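Local coordinates for putative TetR-family transcriptional regulator (Syntrophomonas wolfei subsp. wolfei, PDB 3LWJ), which probably binds DNA through an N-terminal helix-turn-helix, as a two-chain TetR-family regulator of transcription, at the interface of chains A and B. Residues are numbered along the deposited sequence; one frame, centred on the assembly and turned at random. Chains: chain A/B, Putative TetR-family transcriptional regulator.

The interface of chains A and B. Residues chain A 146-149, 151, 194; chain B 197-199.
A:Phe148 and B:Leu198 pair as an antiparallel beta bridge, in which the backbone N of B:Val199 bonds to O of A:Val147 at 2.8 Å and the backbone N of A:Lys149 to O of B:Leu197 at 2.7 Å. A third backbone bond runs from N of B:Leu198 to the carbonyl O of A:Ala194 (2.9 Å); A:Ala194 lies near the C-terminal end of its helix, and its small side chain leaves room for the partner's tail, CB meeting CG of B:Leu198. The ring of A:Phe148 meets one leucine with a face and another with its edge. CD2 of B:Leu197 sits over the centre of the ring, 3.9 Å from its centroid, while CD2 of B:Leu198 meets the edge in the ring plane, 4.0 Å from CE1. In B:Leu197, CG is anti to the backbone N (chi1 -174°), and its branches divide the work: CD1 reaches toward CG2 of A:Val151 as CD2 covers the ring. B:Leu198 lies alongside A:Val147, pointing the same way, with its CD2 3.8 Å from the CG1 methyl. A long flexible chain ending in an amino group suits position A:Lys149: its aliphatic stem passes the carbonyl of B:Leu197, and a bend at chi4 (69°) brings NZ to O of B:Leu198 at 2.8 Å, tilted from the carbonyl plane. A:Gly146 has a positive phi (76°), which glycine adopts easily, and its carbonyl O lies against the side chain of B:Val199 without a hydrogen bond between them. The patch sets the tail after helix 179-195 of chain B against the segment between helices 118-144 and 153-173 and the last turn of helix 179-195 of chain A; two-fold symmetry repeats it with the chains exchanged, as would suit the dimer usual for TetR-family regulators.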
ATOM      1  N   GLY A 146      -0.182 -24.462  17.886  1.00 28.28           N
ATOM      2  CA  GLY A 146      -1.541 -24.393  18.394  1.00 25.57           C
ATOM      3  C   GLY A 146      -1.940 -23.040  18.926  1.00 26.84           C
ATOM      4  O   GLY A 146      -2.995 -22.904  19.541  1.00 27.03           O
ATOM      5  N   VAL A 147      -1.108 -22.030  18.688  1.00 27.84           N
ATOM      6  CA  VAL A 147      -1.417 -20.686  19.132  1.00 28.51           C
ATOM      7  C   VAL A 147      -2.256 -19.961  18.078  1.00 28.54           C
ATOM      8  O   VAL A 147      -3.207 -19.224  18.429  1.00 32.71           O
ATOM      9  CB  VAL A 147      -0.134 -19.936  19.529  1.00 30.47           C
ATOM     10  CG1 VAL A 147      -0.428 -18.478  19.828  1.00 23.60           C
ATOM     11  CG2 VAL A 147       0.495 -20.631  20.784  1.00 28.24           C
ATOM     12  N   PHE A 148      -1.960 -20.187  16.795  1.00 25.88           N
ATOM     13  CA  PHE A 148      -2.749 -19.576  15.739  1.00 21.94           C
ATOM     14  C   PHE A 148      -3.640 -20.592  15.043  1.00 21.97           C
ATOM     15  O   PHE A 148      -3.245 -21.734  14.843  1.00 18.71           O
ATOM     16  CB  PHE A 148      -1.858 -18.929  14.664  1.00 25.59           C
ATOM     17  CG  PHE A 148      -0.920 -17.839  15.167  1.00 26.51           C
ATOM     18  CD1 PHE A 148      -1.279 -16.978  16.192  1.00 27.32           C
ATOM     19  CD2 PHE A 148       0.314 -17.670  14.557  1.00 26.85           C
ATOM     20  CE1 PHE A 148      -0.395 -16.012  16.625  1.00 32.69           C
ATOM     21  CE2 PHE A 148       1.179 -16.702  14.957  1.00 25.33           C
ATOM     22  CZ  PHE A 148       0.831 -15.859  15.993  1.00 29.33           C
ATOM     23  N   LYS A 149      -4.816 -20.141  14.615  1.00 22.80           N
ATOM     24  CA  LYS A 149      -5.717 -20.971  13.841  1.00 23.96           C
ATOM     25  C   LYS A 149      -5.081 -21.352  12.499  1.00 24.27           C
ATOM     26  O   LYS A 149      -4.285 -20.603  11.912  1.00 25.89           O
ATOM     27  CB  LYS A 149      -7.064 -20.269  13.587  1.00 24.95           C
ATOM     28  CG  LYS A 149      -7.990 -19.980  14.800  1.00 25.47           C
ATOM     29  CD  LYS A 149      -9.305 -19.344  14.260  1.00 21.01           C
ATOM     30  CE  LYS A 149     -10.365 -19.031  15.320  1.00 24.04           C
ATOM     31  NZ  LYS A 149      -9.968 -17.944  16.210  1.00 20.82           N
ATOM     32  N   VAL A 151      -5.353 -21.217   9.259  1.00 19.24           N
ATOM     33  CA  VAL A 151      -5.986 -20.496   8.162  1.00 22.00           C
ATOM     34  C   VAL A 151      -4.963 -20.296   7.052  1.00 21.88           C
ATOM     35  O   VAL A 151      -3.769 -20.431   7.284  1.00 24.61           O
ATOM     36  CB  VAL A 151      -6.517 -19.127   8.655  1.00 24.06           C
ATOM     37  CG1 VAL A 151      -7.655 -19.357   9.667  1.00 17.41           C
ATOM     38  CG2 VAL A 151      -5.370 -18.264   9.239  1.00 16.95           C
ATOM     39  N   ALA A 194      -5.371 -10.677  16.150  1.00 22.86           N
ATOM     40  CA  ALA A 194      -5.096 -11.766  17.084  1.00 24.96           C
ATOM     41  C   ALA A 194      -6.335 -12.231  17.858  1.00 26.38           C
ATOM     42  O   ALA A 194      -6.659 -13.427  17.882  1.00 27.62           O
ATOM     43  CB  ALA A 194      -4.007 -11.320  18.065  1.00 21.65           C
TER
ATOM     44  N   LEU B 197      -7.048 -14.587  14.891  1.00 24.14           N
ATOM     45  CA  LEU B 197      -5.940 -15.435  14.543  1.00 25.05           C
ATOM     46  C   LEU B 197      -5.638 -16.418  15.666  1.00 25.96           C
ATOM     47  O   LEU B 197      -5.196 -17.547  15.413  1.00 22.67           O
ATOM     48  CB  LEU B 197      -4.694 -14.589  14.244  1.00 23.15           C
ATOM     49  CG  LEU B 197      -3.469 -15.328  13.713  1.00 29.63           C
ATOM     50  CD1 LEU B 197      -3.835 -16.056  12.424  1.00 24.68           C
ATOM     51  CD2 LEU B 197      -2.268 -14.395  13.505  1.00 20.21           C
ATOM     52  N   LEU B 198      -5.821 -15.969  16.902  1.00 25.12           N
ATOM     53  CA  LEU B 198      -5.486 -16.803  18.051  1.00 25.60           C
ATOM     54  C   LEU B 198      -6.495 -17.927  18.131  1.00 25.13           C
ATOM     55  O   LEU B 198      -7.697 -17.732  17.891  1.00 24.43           O
ATOM     56  CB  LEU B 198      -5.476 -16.008  19.370  1.00 25.69           C
ATOM     57  CG  LEU B 198      -4.344 -14.981  19.567  1.00 28.73           C
ATOM     58  CD1 LEU B 198      -4.595 -14.163  20.860  1.00 31.79           C
ATOM     59  CD2 LEU B 198      -2.954 -15.621  19.624  1.00 27.15           C
ATOM     60  N   VAL B 199      -5.998 -19.115  18.450  1.00 28.67           N
ATOM     61  CA  VAL B 199      -6.876 -20.226  18.805  1.00 28.91           C
ATOM     62  C   VAL B 199      -7.684 -19.857  20.058  1.00 29.43           C
ATOM     63  O   VAL B 199      -8.916 -19.899  20.042  1.00 27.27           O
ATOM     64  CB  VAL B 199      -6.067 -21.491  19.050  1.00 30.24           C
ATOM     65  CG1 VAL B 199      -6.926 -22.553  19.746  1.00 20.95           C
ATOM     66  CG2 VAL B 199      -5.467 -21.990  17.733  1.00 25.44           C
TER